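Local coordinates for DynE7 (Micromonospora chersina, PDB 2XEM), which acts as a hot-dog fold thioesterase in dynemicin biosynthesis, binds a conjugated hexaenone, and probably hydrolyses the thioester of a polyene intermediate, at residues M7-Y11 and R144-V148; F44-H48 and A141-Y145; A61-C67 and R116-M122; L90-I95 and P131-P135. All coordinates share one frame; numbering follows the deposited sequence.

Interaction 1 of 4, residues M7-Y11 and R144-V148; sequences MPDSY and RYAVV
Tyr-145 lays its ring against the backbone of 9-11 and under the CB of Tyr-11, which sits 4.0 Å from the ring centroid and only 10° off the normal, a CH-pi contact over the centre of the face. The CD1 corner of the same ring reaches 3.2 Å from Tyr-11 N and also meets the carbonyl of Asp-9 at its edge. With CG turned anti to its own carbonyl carbon (chi1 -55°), the tyrosine sends its ring along the N-terminal segment and not back over residues 146-148. Near the phenol, a water lies 3.0 Å from Tyr-145 OH and gives a weak bond to Asp-9 OD2. Farther out the packing is sparse: Pro-8 CD lies 4.2 Å from Val-148 CG2, and the proline CB rests on Ala-146 O. Were Tyr-145 an alanine, Tyr-11 CB would probably lose the aromatic surface it rests on and the bridging water one of its two partners. The contact joins the two chain termini beside strand 80-91, to whose backbone Tyr-11, Tyr-145 and Val-147 are hydrogen-bonded, while Tyr-11 runs on into strand 11-16 and bonds Asp-47 of helix 32-48 through its hydroxyl.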
loop_
_atom_site.group_PDB
_atom_site.type_symbol
_atom_site.label_atom_id
_atom_site.label_comp_id
_atom_site.label_asym_id
_atom_site.label_seq_id
_atom_site.Cartn_x
_atom_site.Cartn_y
_atom_site.Cartn_z
ATOM N N MET D 7 -33.830 5.279 11.842
ATOM C CA MET D 7 -32.590 5.530 11.123
ATOM C C MET D 7 -32.403 4.536 9.955
ATOM O O MET D 7 -32.674 3.341 10.117
ATOM C CB MET D 7 -31.361 5.650 12.060
ATOM C CG MET D 7 -30.770 4.331 12.533
ATOM S SD MET D 7 -29.030 4.519 13.030
ATOM C CE MET D 7 -28.655 2.850 13.536
ATOM N N PRO D 8 -32.014 5.025 8.758
ATOM C CA PRO D 8 -31.764 4.102 7.637
ATOM C C PRO D 8 -30.562 3.177 7.839
ATOM O O PRO D 8 -29.581 3.529 8.489
ATOM C CB PRO D 8 -31.550 5.032 6.439
ATOM C CG PRO D 8 -31.194 6.335 7.014
ATOM C CD PRO D 8 -31.821 6.435 8.359
ATOM N N ASP D 9 -30.654 1.982 7.281
ATOM C CA ASP D 9 -29.558 1.051 7.377
ATOM C C ASP D 9 -28.395 1.490 6.483
ATOM O O ASP D 9 -28.547 2.264 5.523
ATOM C CB ASP D 9 -30.010 -0.417 7.144
ATOM C CG ASP D 9 -30.395 -0.813 5.726
ATOM O OD1 ASP D 9 -30.850 0.070 4.955
ATOM O OD2 ASP D 9 -30.292 -2.018 5.400
ATOM N N SER D 10 -27.228 1.080 6.881
ATOM C CA SER D 10 -26.079 1.288 6.058
ATOM C C SER D 10 -25.513 -0.013 5.587
ATOM O O SER D 10 -25.767 -1.054 6.172
ATOM C CB SER D 10 -25.041 2.132 6.778
ATOM O OG SER D 10 -24.587 1.455 7.939
ATOM N N TYR D 11 -24.790 0.041 4.473
ATOM C CA TYR D 11 -24.026 -1.090 3.993
ATOM C C TYR D 11 -22.754 -1.223 4.839
ATOM O O TYR D 11 -22.034 -0.230 5.027
ATOM C CB TYR D 11 -23.688 -0.909 2.511
ATOM C CG TYR D 11 -22.826 -2.039 2.033
ATOM C CD1 TYR D 11 -23.365 -3.297 1.794
ATOM C CD2 TYR D 11 -21.451 -1.875 1.893
ATOM C CE1 TYR D 11 -22.554 -4.369 1.425
ATOM C CE2 TYR D 11 -20.635 -2.934 1.511
ATOM C CZ TYR D 11 -21.192 -4.174 1.270
ATOM O OH TYR D 11 -20.397 -5.207 0.890
ATOM N N ARG D 144 -31.253 1.870 -1.580
ATOM C CA ARG D 144 -31.628 1.166 -0.339
ATOM C C ARG D 144 -30.889 1.707 0.887
ATOM O O ARG D 144 -31.308 1.452 2.013
ATOM C CB ARG D 144 -31.416 -0.346 -0.477
ATOM C CG ARG D 144 -32.266 -0.963 -1.596
ATOM C CD ARG D 144 -32.443 -2.472 -1.471
ATOM N NE ARG D 144 -31.167 -3.196 -1.513
ATOM C CZ ARG D 144 -30.612 -3.690 -2.614
ATOM N NH1 ARG D 144 -31.213 -3.550 -3.789
ATOM N NH2 ARG D 144 -29.456 -4.335 -2.549
ATOM N N TYR D 145 -29.790 2.464 0.664
ATOM C CA TYR D 145 -28.966 3.042 1.730
ATOM C C TYR D 145 -28.934 4.573 1.670
ATOM O O TYR D 145 -27.932 5.177 2.074
ATOM C CB TYR D 145 -27.532 2.458 1.679
ATOM C CG TYR D 145 -27.519 0.945 1.735
ATOM C CD1 TYR D 145 -27.613 0.269 2.951
ATOM C CD2 TYR D 145 -27.514 0.188 0.573
ATOM C CE1 TYR D 145 -27.618 -1.124 3.008
ATOM C CE2 TYR D 145 -27.532 -1.206 0.617
ATOM C CZ TYR D 145 -27.570 -1.857 1.834
ATOM O OH TYR D 145 -27.575 -3.231 1.848
ATOM N N ALA D 146 -29.991 5.188 1.125
ATOM C CA ALA D 146 -30.093 6.647 1.020
ATOM C C ALA D 146 -30.158 7.356 2.380
ATOM O O ALA D 146 -30.941 6.983 3.264
ATOM C CB ALA D 146 -31.283 7.064 0.151
ATOM N N VAL D 147 -29.319 8.390 2.525
ATOM C CA VAL D 147 -29.374 9.338 3.643
ATOM C C VAL D 147 -30.720 10.068 3.537
ATOM O O VAL D 147 -31.117 10.414 2.434
ATOM C CB VAL D 147 -28.140 10.297 3.593
ATOM C CG1 VAL D 147 -28.318 11.534 4.483
ATOM C CG2 VAL D 147 -26.869 9.547 3.963
ATOM N N VAL D 148 -31.433 10.240 4.653
ATOM C CA VAL D 148 -32.734 10.937 4.672
ATOM C C VAL D 148 -32.664 12.331 5.317
ATOM O O VAL D 148 -31.929 12.531 6.292
ATOM C CB VAL D 148 -33.928 10.085 5.225
ATOM C CG1 VAL D 148 -34.060 8.776 4.469
ATOM C CG2 VAL D 148 -33.797 9.809 6.721
HETATM O O HOH W 1 -27.567 -3.972 4.729
#

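Interaction 2 of 4, residues F44-H48 and A141-Y145; sequences FLADH and ALSRY
Phe-44 drives the edge of its ring into the end of helix 136-143, and this is the tight half of the contact. CZ comes to 3.6 Å from Ala-141 CB, CE2 to 3.8 Å from Leu-142 CD2, and CE1 to 3.4 Å from CE2 of Tyr-145, whose ring plane stands at 80° to that of the phenylalanine. With CG anti to the backbone N (chi1 -180°), the Phe-44 ring is carried out from its helix, and the CB of His-48, one turn later, lies over one face near the rim. Trimming Phe-44 to an alanine would probably open a gap between the two helices and deprive Ala-141, Leu-142 and the Tyr-145 ring of their common neighbour.

The other half is looser and polar. His-48 presents its ring obliquely to the tyrosine, with NE2 3.3 Å from Tyr-145 OH. Arg-144, its chain bent at chi3 (-60°), brings the edge of its guanidinium to His-48, NH2 being 3.2 Å from ND1. A water accepts from that NH2 at 2.8 Å and donates to His-48 O, linking the last turn of helix 32-48 to the arginine. The apolar edge of Phe-44 thus lies beside a polar, water-bridged side, where the nearby arginine would be expected to make a second positive charge, on His-48, less favourable.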
loop_
_atom_site.group_PDB
_atom_site.type_symbol
_atom_site.label_atom_id
_atom_site.label_comp_id
_atom_site.label_asym_id
_atom_site.label_seq_id
_atom_site.Cartn_x
_atom_site.Cartn_y
_atom_site.Cartn_z
ATOM N N PHE D 44 -19.572 -3.686 -1.908
ATOM C CA PHE D 44 -20.949 -3.283 -2.168
ATOM C C PHE D 44 -21.433 -3.758 -3.536
ATOM O O PHE D 44 -22.487 -4.378 -3.616
ATOM C CB PHE D 44 -21.139 -1.759 -2.024
ATOM C CG PHE D 44 -22.572 -1.343 -2.288
ATOM C CD1 PHE D 44 -23.551 -1.516 -1.317
ATOM C CD2 PHE D 44 -22.949 -0.827 -3.526
ATOM C CE1 PHE D 44 -24.880 -1.172 -1.571
ATOM C CE2 PHE D 44 -24.293 -0.520 -3.794
ATOM C CZ PHE D 44 -25.239 -0.681 -2.810
ATOM N N LEU D 45 -20.666 -3.470 -4.591
ATOM C CA LEU D 45 -20.916 -3.975 -5.940
ATOM C C LEU D 45 -21.005 -5.493 -6.003
ATOM O O LEU D 45 -21.929 -5.993 -6.618
ATOM C CB LEU D 45 -19.849 -3.469 -6.929
ATOM C CG LEU D 45 -19.713 -1.961 -7.117
ATOM C CD1 LEU D 45 -18.528 -1.641 -7.988
ATOM C CD2 LEU D 45 -20.949 -1.341 -7.701
ATOM N N ALA D 46 -20.057 -6.233 -5.365
ATOM C CA ALA D 46 -20.101 -7.710 -5.372
ATOM C C ALA D 46 -21.372 -8.258 -4.675
ATOM O O ALA D 46 -21.957 -9.247 -5.135
ATOM C CB ALA D 46 -18.831 -8.294 -4.744
ATOM N N ASP D 47 -21.817 -7.595 -3.601
ATOM C CA ASP D 47 -22.986 -8.010 -2.833
ATOM C C ASP D 47 -24.305 -7.619 -3.486
ATOM O O ASP D 47 -25.255 -8.390 -3.438
ATOM C CB ASP D 47 -22.937 -7.410 -1.412
ATOM C CG ASP D 47 -21.927 -8.043 -0.483
ATOM O OD1 ASP D 47 -21.489 -9.183 -0.763
ATOM O OD2 ASP D 47 -21.568 -7.399 0.526
ATOM N N HIS D 48 -24.384 -6.421 -4.088
ATOM C CA HIS D 48 -25.686 -5.810 -4.393
ATOM C C HIS D 48 -25.844 -5.360 -5.837
ATOM O O HIS D 48 -26.946 -5.042 -6.254
ATOM C CB HIS D 48 -25.991 -4.652 -3.398
ATOM C CG HIS D 48 -26.062 -5.106 -1.974
ATOM N ND1 HIS D 48 -26.963 -6.082 -1.569
ATOM C CD2 HIS D 48 -25.318 -4.735 -0.910
ATOM C CE1 HIS D 48 -26.748 -6.257 -0.275
ATOM N NE2 HIS D 48 -25.767 -5.469 0.167
ATOM N N ALA D 141 -29.511 -0.486 -6.153
ATOM C CA ALA D 141 -28.757 -0.998 -4.999
ATOM C C ALA D 141 -28.411 0.135 -3.984
ATOM O O ALA D 141 -28.656 -0.014 -2.772
ATOM C CB ALA D 141 -27.498 -1.707 -5.479
ATOM N N LEU D 142 -27.880 1.274 -4.481
ATOM C CA LEU D 142 -27.530 2.424 -3.615
ATOM C C LEU D 142 -28.741 3.078 -2.950
ATOM O O LEU D 142 -28.627 3.521 -1.814
ATOM C CB LEU D 142 -26.768 3.494 -4.379
ATOM C CG LEU D 142 -25.349 3.196 -4.827
ATOM C CD1 LEU D 142 -24.974 4.163 -5.903
ATOM C CD2 LEU D 142 -24.348 3.251 -3.647
ATOM N N SER D 143 -29.904 3.128 -3.642
ATOM C CA SER D 143 -31.098 3.781 -3.102
ATOM C C SER D 143 -31.628 3.117 -1.835
ATOM O O SER D 143 -32.305 3.765 -1.054
ATOM C CB SER D 143 -32.171 3.920 -4.174
ATOM O OG SER D 143 -31.655 4.762 -5.191
ATOM N N ARG D 144 -31.253 1.870 -1.580
ATOM C CA ARG D 144 -31.628 1.166 -0.339
ATOM C C ARG D 144 -30.889 1.707 0.887
ATOM O O ARG D 144 -31.308 1.452 2.013
ATOM C CB ARG D 144 -31.416 -0.346 -0.477
ATOM C CG ARG D 144 -32.266 -0.963 -1.596
ATOM C CD ARG D 144 -32.443 -2.472 -1.471
ATOM N NE ARG D 144 -31.167 -3.196 -1.513
ATOM C CZ ARG D 144 -30.612 -3.690 -2.614
ATOM N NH1 ARG D 144 -31.213 -3.550 -3.789
ATOM N NH2 ARG D 144 -29.456 -4.335 -2.549
ATOM N N TYR D 145 -29.790 2.464 0.664
ATOM C CA TYR D 145 -28.966 3.042 1.730
ATOM C C TYR D 145 -28.934 4.573 1.670
ATOM O O TYR D 145 -27.932 5.177 2.074
ATOM C CB TYR D 145 -27.532 2.458 1.679
ATOM C CG TYR D 145 -27.519 0.945 1.735
ATOM C CD1 TYR D 145 -27.613 0.269 2.951
ATOM C CD2 TYR D 145 -27.514 0.188 0.573
ATOM C CE1 TYR D 145 -27.618 -1.124 3.008
ATOM C CE2 TYR D 145 -27.532 -1.206 0.617
ATOM C CZ TYR D 145 -27.570 -1.857 1.834
ATOM O OH TYR D 145 -27.575 -3.231 1.848
HETATM O O HOH W 2 -29.233 -6.306 -4.493
#

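Interaction 3 of 4, residues A61-C67 and R116-M122; sequences ALVTVDC and RQTVACM
The carboxylate of Asp-66 is gripped by Thr-118, whose OG1 donates to OD2 at 2.8 Å on the syn side, 27° out of the carboxylate plane. The aspartate's CG stands between its backbone N and carbonyl carbon (chi1 53°), which turns the acid back toward that hydroxyl. At the other flat group, the Gln-117 amide, OE1 is bonded by Arg-41 NH1 of helix 32-48, which also bonds Thr-64 OG1; Thr-64 CG2 crosses the aliphatic part of the glutamine, 3.8 Å from its CG.

The strands are antiparallel, and their regular part is held by reciprocal bonds between Ala-61 and Met-122 and between Val-63 and Ala-120. A classic beta bulge follows: Thr-118 O takes Val-65 N at 2.8 Å and Asp-66 N only weakly, at 3.4 Å, shifting the register by one. Beside it Val-65 CG2 meets Ala-120 CB at 3.9 Å, while Val-63 CG2 packs 3.6 Å from Met-122 CG. Leu-62, Thr-64, Val-119 and Cys-121 share the face that bears helix 32-48, as expected of a hot-dog sheet wrapped around its central helix. Strand 94-105 flanks 116-122, and Asp-66 and Cys-67 pair with a strand of the second subunit, extending the sheet across the interface.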
loop_
_atom_site.group_PDB
_atom_site.type_symbol
_atom_site.label_atom_id
_atom_site.label_comp_id
_atom_site.label_asym_id
_atom_site.label_seq_id
_atom_site.Cartn_x
_atom_site.Cartn_y
_atom_site.Cartn_z
ATOM N N ALA D 61 -15.849 2.050 -15.886
ATOM C CA ALA D 61 -14.961 2.478 -14.822
ATOM C C ALA D 61 -15.678 3.416 -13.858
ATOM O O ALA D 61 -16.492 4.262 -14.265
ATOM C CB ALA D 61 -13.733 3.171 -15.412
ATOM N N LEU D 62 -15.379 3.240 -12.568
ATOM C CA LEU D 62 -15.775 4.186 -11.531
ATOM C C LEU D 62 -14.618 5.122 -11.289
ATOM O O LEU D 62 -13.557 4.698 -10.807
ATOM C CB LEU D 62 -16.212 3.484 -10.233
ATOM C CG LEU D 62 -17.419 2.530 -10.307
ATOM C CD1 LEU D 62 -17.709 1.954 -8.939
ATOM C CD2 LEU D 62 -18.674 3.194 -10.852
ATOM N N VAL D 63 -14.797 6.383 -11.672
ATOM C CA VAL D 63 -13.733 7.382 -11.565
ATOM C C VAL D 63 -14.013 8.281 -10.346
ATOM O O VAL D 63 -15.087 8.889 -10.258
ATOM C CB VAL D 63 -13.635 8.160 -12.900
ATOM C CG1 VAL D 63 -12.664 9.349 -12.812
ATOM C CG2 VAL D 63 -13.269 7.211 -14.058
ATOM N N THR D 64 -13.076 8.325 -9.384
ATOM C CA THR D 64 -13.221 9.187 -8.218
ATOM C C THR D 64 -13.050 10.667 -8.623
ATOM O O THR D 64 -12.078 11.029 -9.267
ATOM C CB THR D 64 -12.261 8.758 -7.083
ATOM O OG1 THR D 64 -12.379 7.359 -6.866
ATOM C CG2 THR D 64 -12.554 9.461 -5.769
ATOM N N VAL D 65 -14.020 11.494 -8.242
ATOM C CA VAL D 65 -14.069 12.953 -8.498
ATOM C C VAL D 65 -13.448 13.673 -7.296
ATOM O O VAL D 65 -12.672 14.623 -7.447
ATOM C CB VAL D 65 -15.532 13.422 -8.791
ATOM C CG1 VAL D 65 -15.636 14.944 -8.897
ATOM C CG2 VAL D 65 -16.082 12.747 -10.041
ATOM N N ASP D 66 -13.821 13.242 -6.098
ATOM C CA ASP D 66 -13.256 13.776 -4.855
ATOM C C ASP D 66 -13.424 12.773 -3.722
ATOM O O ASP D 66 -14.197 11.826 -3.850
ATOM C CB ASP D 66 -13.887 15.133 -4.474
ATOM C CG ASP D 66 -15.413 15.159 -4.404
ATOM O OD1 ASP D 66 -16.009 16.001 -5.067
ATOM O OD2 ASP D 66 -15.999 14.325 -3.680
ATOM N N CYS D 67 -12.677 12.957 -2.643
ATOM C CA CYS D 67 -12.831 12.175 -1.427
ATOM C C CYS D 67 -12.392 13.024 -0.228
ATOM O O CYS D 67 -11.701 14.036 -0.388
ATOM C CB CYS D 67 -12.041 10.876 -1.510
ATOM S SG CYS D 67 -10.251 11.120 -1.509
ATOM N N ARG D 116 -16.204 10.767 2.971
ATOM C CA ARG D 116 -17.108 11.001 1.852
ATOM C C ARG D 116 -16.323 10.798 0.588
ATOM O O ARG D 116 -15.120 11.064 0.565
ATOM C CB ARG D 116 -17.638 12.462 1.825
ATOM C CG ARG D 116 -18.554 12.870 2.937
ATOM C CD ARG D 116 -19.109 14.292 2.702
ATOM N NE ARG D 116 -18.077 15.303 2.374
ATOM C CZ ARG D 116 -17.397 16.021 3.263
ATOM N NH1 ARG D 116 -17.582 15.832 4.565
ATOM N NH2 ARG D 116 -16.538 16.943 2.859
ATOM N N GLN D 117 -17.021 10.444 -0.489
ATOM C CA GLN D 117 -16.401 10.301 -1.801
ATOM C C GLN D 117 -17.455 10.553 -2.861
ATOM O O GLN D 117 -18.608 10.137 -2.680
ATOM C CB GLN D 117 -15.902 8.857 -1.922
ATOM C CG GLN D 117 -15.091 8.552 -3.114
ATOM C CD GLN D 117 -14.808 7.092 -3.056
ATOM O OE1 GLN D 117 -15.603 6.270 -3.508
ATOM N NE2 GLN D 117 -13.744 6.743 -2.373
ATOM N N THR D 118 -17.056 11.200 -3.972
ATOM C CA THR D 118 -17.905 11.287 -5.160
ATOM C C THR D 118 -17.253 10.503 -6.257
ATOM O O THR D 118 -16.067 10.671 -6.504
ATOM C CB THR D 118 -18.150 12.747 -5.602
ATOM O OG1 THR D 118 -18.515 13.516 -4.472
ATOM C CG2 THR D 118 -19.234 12.867 -6.687
ATOM N N VAL D 119 -18.027 9.656 -6.924
ATOM C CA VAL D 119 -17.558 8.895 -8.082
ATOM C C VAL D 119 -18.378 9.203 -9.330
ATOM O O VAL D 119 -19.558 9.541 -9.228
ATOM C CB VAL D 119 -17.466 7.360 -7.835
ATOM C CG1 VAL D 119 -16.624 7.014 -6.623
ATOM C CG2 VAL D 119 -18.860 6.688 -7.798
ATOM N N ALA D 120 -17.763 9.096 -10.496
ATOM C CA ALA D 120 -18.469 9.227 -11.767
ATOM C C ALA D 120 -18.395 7.888 -12.512
ATOM O O ALA D 120 -17.347 7.239 -12.510
ATOM C CB ALA D 120 -17.831 10.333 -12.608
ATOM N N CYS D 121 -19.511 7.458 -13.110
ATOM C CA CYS D 121 -19.545 6.285 -13.967
ATOM C C CYS D 121 -19.060 6.700 -15.354
ATOM O O CYS D 121 -19.600 7.639 -15.948
ATOM C CB CYS D 121 -20.955 5.700 -14.019
ATOM S SG CYS D 121 -21.547 5.089 -12.421
ATOM N N MET D 122 -18.030 6.018 -15.849
ATOM C CA MET D 122 -17.441 6.318 -17.152
ATOM C C MET D 122 -17.154 5.058 -17.940
ATOM O O MET D 122 -17.068 3.972 -17.375
ATOM C CB MET D 122 -16.149 7.150 -17.042
ATOM C CG MET D 122 -16.157 8.202 -15.961
ATOM S SD MET D 122 -15.654 9.796 -16.584
ATOM C CE MET D 122 -17.165 10.621 -16.420
#

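Interaction 4 of 4, residues L90-I95 and P131-P135; sequences LDGHRI and PVEVP
His-93 takes Pro-131 over one face of its imidazole in a CH-pi contact: the proline CB is 3.7 Å from the ring centroid, 17° off the normal and displaced toward the ND1 side of the ring. Arg-94 CG lies over the opposite face, so the imidazole is held between two aliphatic groups. Its ND1 is buried here without a polar partner.

Apolar packing centres on Val-134, which turns its CG2 toward the hairpin end, between Leu-90, Gly-92 and Ile-95. That methyl meets Ile-95 CG1 at 3.8 Å and, tip to tip, Leu-90 CD2 at 4.1 Å, while CG1 of the valine touches Ile-95 CD1, also at 3.8 Å.

Two carbonyls are approached closely: Val-134 CG2 lies 3.4 Å from Gly-92 O, and His-93 CB comes within 3.0 Å of Val-132 O, a tight fit.

Residues 90-95 form the turn end of the hairpin of strands 80-91 and 94-105, a two-residue loop closed by a type II' turn from Asp-91 to Arg-94, with Gly-92 at positive phi (79°). Against it lies the connection from strand 129-131 to Pro-135, N-cap of helix 136-143, so a hairpin end of the hot-dog sheet meets the lead-in of the C-terminal helix.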
loop_
_atom_site.group_PDB
_atom_site.type_symbol
_atom_site.label_atom_id
_atom_site.label_comp_id
_atom_site.label_asym_id
_atom_site.label_seq_id
_atom_site.Cartn_x
_atom_site.Cartn_y
_atom_site.Cartn_z
ATOM N N LEU D 90 -27.369 10.983 -5.682
ATOM C CA LEU D 90 -27.149 10.507 -7.027
ATOM C C LEU D 90 -27.529 11.665 -7.888
ATOM O O LEU D 90 -28.678 12.101 -7.841
ATOM C CB LEU D 90 -28.036 9.287 -7.299
ATOM C CG LEU D 90 -27.410 8.267 -8.209
ATOM C CD1 LEU D 90 -26.942 7.033 -7.424
ATOM C CD2 LEU D 90 -28.366 7.904 -9.358
ATOM N N ASP D 91 -26.544 12.231 -8.601
ATOM C CA ASP D 91 -26.705 13.425 -9.429
ATOM C C ASP D 91 -26.146 13.189 -10.841
ATOM O O ASP D 91 -24.975 13.488 -11.103
ATOM C CB ASP D 91 -26.043 14.635 -8.737
ATOM C CG ASP D 91 -26.262 15.982 -9.410
ATOM O OD1 ASP D 91 -27.264 16.127 -10.158
ATOM O OD2 ASP D 91 -25.471 16.910 -9.145
ATOM N N GLY D 92 -26.994 12.626 -11.715
ATOM C CA GLY D 92 -26.665 12.309 -13.101
ATOM C C GLY D 92 -25.869 11.028 -13.235
ATOM O O GLY D 92 -26.384 9.947 -12.927
ATOM N N HIS D 93 -24.626 11.145 -13.766
ATOM C CA HIS D 93 -23.585 10.117 -13.815
ATOM C C HIS D 93 -22.765 10.076 -12.498
ATOM O O HIS D 93 -21.907 9.217 -12.362
ATOM C CB HIS D 93 -22.678 10.309 -15.070
ATOM C CG HIS D 93 -21.723 11.448 -14.977
ATOM N ND1 HIS D 93 -20.360 11.240 -14.901
ATOM C CD2 HIS D 93 -21.966 12.774 -14.951
ATOM C CE1 HIS D 93 -19.820 12.446 -14.825
ATOM N NE2 HIS D 93 -20.748 13.399 -14.856
ATOM N N ARG D 94 -23.021 11.001 -11.551
ATOM C CA ARG D 94 -22.284 11.078 -10.286
ATOM C C ARG D 94 -23.004 10.472 -9.085
ATOM O O ARG D 94 -24.224 10.562 -8.967
ATOM C CB ARG D 94 -21.853 12.498 -9.970
ATOM C CG ARG D 94 -20.633 12.923 -10.736
ATOM C CD ARG D 94 -20.541 14.435 -10.634
ATOM N NE ARG D 94 -19.401 14.958 -11.382
ATOM C CZ ARG D 94 -18.569 15.903 -10.956
ATOM N NH1 ARG D 94 -18.750 16.473 -9.771
ATOM N NH2 ARG D 94 -17.553 16.295 -11.716
ATOM N N ILE D 95 -22.222 9.865 -8.192
ATOM C CA ILE D 95 -22.678 9.218 -6.964
ATOM C C ILE D 95 -21.838 9.776 -5.822
ATOM O O ILE D 95 -20.624 9.618 -5.830
ATOM C CB ILE D 95 -22.512 7.655 -7.057
ATOM C CG1 ILE D 95 -23.275 7.046 -8.266
ATOM C CG2 ILE D 95 -22.902 6.988 -5.738
ATOM C CD1 ILE D 95 -22.749 5.677 -8.710
ATOM N N PRO D 131 -18.568 10.316 -19.713
ATOM C CA PRO D 131 -19.640 10.022 -18.745
ATOM C C PRO D 131 -20.674 9.063 -19.302
ATOM O O PRO D 131 -21.018 9.127 -20.480
ATOM C CB PRO D 131 -20.271 11.394 -18.463
ATOM C CG PRO D 131 -19.282 12.374 -18.900
ATOM C CD PRO D 131 -18.558 11.752 -20.050
ATOM N N VAL D 132 -21.126 8.142 -18.449
ATOM C CA VAL D 132 -22.219 7.216 -18.739
ATOM C C VAL D 132 -23.215 7.356 -17.583
ATOM O O VAL D 132 -22.802 7.611 -16.450
ATOM C CB VAL D 132 -21.678 5.757 -18.882
ATOM C CG1 VAL D 132 -22.789 4.725 -18.926
ATOM C CG2 VAL D 132 -20.783 5.616 -20.108
ATOM N N GLU D 133 -24.523 7.205 -17.873
ATOM C CA GLU D 133 -25.561 7.148 -16.847
ATOM C C GLU D 133 -25.207 6.107 -15.779
ATOM O O GLU D 133 -24.641 5.065 -16.133
ATOM C CB GLU D 133 -26.884 6.754 -17.507
ATOM C CG GLU D 133 -28.076 7.572 -17.045
ATOM C CD GLU D 133 -28.480 8.653 -18.029
ATOM O OE1 GLU D 133 -29.515 8.472 -18.709
ATOM O OE2 GLU D 133 -27.745 9.661 -18.149
ATOM N N VAL D 134 -25.489 6.379 -14.489
ATOM C CA VAL D 134 -25.360 5.349 -13.455
ATOM C C VAL D 134 -26.191 4.114 -13.903
ATOM O O VAL D 134 -27.364 4.274 -14.228
ATOM C CB VAL D 134 -25.809 5.866 -12.063
ATOM C CG1 VAL D 134 -25.687 4.756 -11.002
ATOM C CG2 VAL D 134 -25.030 7.136 -11.646
ATOM N N PRO D 135 -25.600 2.901 -14.004
ATOM C CA PRO D 135 -26.416 1.722 -14.378
ATOM C C PRO D 135 -27.613 1.549 -13.446
ATOM O O PRO D 135 -27.492 1.802 -12.251
ATOM C CB PRO D 135 -25.426 0.542 -14.269
ATOM C CG PRO D 135 -24.058 1.182 -14.464
ATOM C CD PRO D 135 -24.176 2.532 -13.792
#

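In the fold
Interactions 1 and 2 share Arg-144 and Tyr-145, with centres about 11 Å apart, and are tied by Tyr-11 OH, 2.5 Å from Asp-47 OD2 in a probable hydrogen bond. Interaction 2 connects onward: Leu-142 CD1 lies 3.5 Å from Ile-95 CG2 of interaction 4, and Leu-45 CD1 3.8 Å from Leu-62 CD1 of interaction 3. Interactions 3 and 4, centres about 10 Å apart, are joined through strand pairing, with Val-119 N 2.8 Å from Ile-95 O, and Ala-120 CB packs 3.5 Å from His-93 ND1. Interactions 1 and 3 do not touch, their nearest atoms being about 9 Å apart. None is made through the polyene ligand; interactions 1, 2 and 4 are mainly side-chain packing within the hot-dog fold, and interaction 3 is strand pairing in its sheet.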